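Local structure of SVS_variant_AS1 (Streptomyces sp. CWA1, 6TJA) at residues 345-348 and 349-352. The protein is an engineered ancestral terpene cyclase that probably cyclises geranylgeranyl diphosphate to the diterpene spiroviolene, as spiroviolene synthases do. Residues are numbered along the deposited sequence; the frame is centred on the assembly and turned at random.
Sequences PGAP and SIAW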
loop_
_atom_site.group_PDB
_atom_site.type_symbol
_atom_site.label_atom_id
_atom_site.label_comp_id
_atom_site.label_asym_id
_atom_site.label_seq_id
_atom_site.Cartn_x
_atom_site.Cartn_y
_atom_site.Cartn_z
ATOM N N PRO A 345 17.006 0.617 21.785
ATOM C CA PRO A 345 16.077 0.538 22.900
ATOM C C PRO A 345 14.747 1.241 22.639
ATOM O O PRO A 345 14.744 2.374 22.165
ATOM C CB PRO A 345 16.797 1.283 24.027
ATOM C CG PRO A 345 18.246 1.089 23.709
ATOM C CD PRO A 345 18.321 1.126 22.191
ATOM N N GLY A 346 13.657 0.545 22.944
ATOM C CA GLY A 346 12.305 1.108 22.941
ATOM C C GLY A 346 11.681 1.149 21.562
ATOM O O GLY A 346 10.646 1.764 21.453
ATOM N N ALA A 347 12.273 0.512 20.550
ATOM C CA ALA A 347 11.742 0.494 19.166
ATOM C C ALA A 347 11.783 -0.933 18.613
ATOM O O ALA A 347 12.480 -1.220 17.634
ATOM C CB ALA A 347 12.511 1.490 18.345
ATOM N N PRO A 348 11.028 -1.876 19.236
ATOM C CA PRO A 348 10.935 -3.254 18.741
ATOM C C PRO A 348 10.578 -3.383 17.247
ATOM O O PRO A 348 11.083 -4.301 16.640
ATOM C CB PRO A 348 9.872 -3.922 19.629
ATOM C CG PRO A 348 9.146 -2.729 20.332
ATOM C CD PRO A 348 10.214 -1.664 20.455
ATOM N N SER A 349 9.829 -2.431 16.668
ATOM C CA SER A 349 9.320 -2.505 15.274
ATOM C C SER A 349 10.490 -2.477 14.296
ATOM O O SER A 349 10.267 -2.877 13.146
ATOM C CB SER A 349 8.317 -1.418 14.910
ATOM O OG SER A 349 7.014 -1.769 15.350
ATOM N N ILE A 350 11.676 -2.042 14.714
ATOM C CA ILE A 350 12.826 -1.971 13.767
ATOM C C ILE A 350 13.936 -2.950 14.151
ATOM O O ILE A 350 14.930 -2.999 13.397
ATOM C CB ILE A 350 13.345 -0.531 13.618
ATOM C CG1 ILE A 350 13.915 0.032 14.923
ATOM C CG2 ILE A 350 12.267 0.355 13.050
ATOM C CD1 ILE A 350 14.757 1.304 14.757
ATOM N N ALA A 351 13.786 -3.703 15.242
ATOM C CA ALA A 351 14.830 -4.603 15.780
ATOM C C ALA A 351 15.208 -5.648 14.728
ATOM O O ALA A 351 16.406 -6.044 14.660
ATOM C CB ALA A 351 14.340 -5.244 17.048
ATOM N N TRP A 352 14.260 -6.048 13.881
ATOM C CA TRP A 352 14.547 -7.063 12.835
ATOM C C TRP A 352 15.594 -6.544 11.837
ATOM O O TRP A 352 16.196 -7.380 11.132
ATOM C CB TRP A 352 13.262 -7.523 12.138
ATOM C CG TRP A 352 12.596 -6.485 11.293
ATOM C CD1 TRP A 352 11.698 -5.534 11.692
ATOM C CD2 TRP A 352 12.776 -6.308 9.882
ATOM N NE1 TRP A 352 11.306 -4.786 10.624
ATOM C CE2 TRP A 352 11.956 -5.238 9.501
ATOM C CE3 TRP A 352 13.557 -6.942 8.919
ATOM C CZ2 TRP A 352 11.911 -4.783 8.189
ATOM C CZ3 TRP A 352 13.479 -6.518 7.613
ATOM C CH2 TRP A 352 12.682 -5.445 7.262
#
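The flat peptide groups of A347 and P348 each receive an N-H over a face. I350 N sits above the carbonyl plane of A347, 45° out of it, and bonds to A347 O at 3.1 Å. This bond is nearly straight, with an N-H...O angle of 168°. A351 N stands still higher over the P348 carbonyl, 64° from its plane, and bonds to P348 O at 3.1 Å. The P348 ring is turned outward from 349-352. Its nearest atom, CB, is 3.3 Å from S349 N. The ring packs on D176 and on E120 of the second subunit.

The backbone thus makes two overlapping type I beta turns, 347-350 and 348-351. P348 is the second residue of the first turn, where its ring-restricted phi fits well.

A347 CB and I350 CG1 make an apolar contact at 4.0 Å. The first torsion of I350 sets CG1 in the fork between its own N and C. CG1 lies in van der Waals contact with A347 O at 3.3 Å, as does A351 CB with P348 O at 3.4 Å.

S349 N bonds to D176 OD1, which ties the turns to helix 175-185. I350 also packs on M222 of helix 211-231. S118 OG of the second subunit bonds to W352 N, and R112 NH2 of that same subunit to S349 O.

P348 O takes one bond from A351 N and one from S118 of the second subunit, so turn and subunit contact share this acceptor.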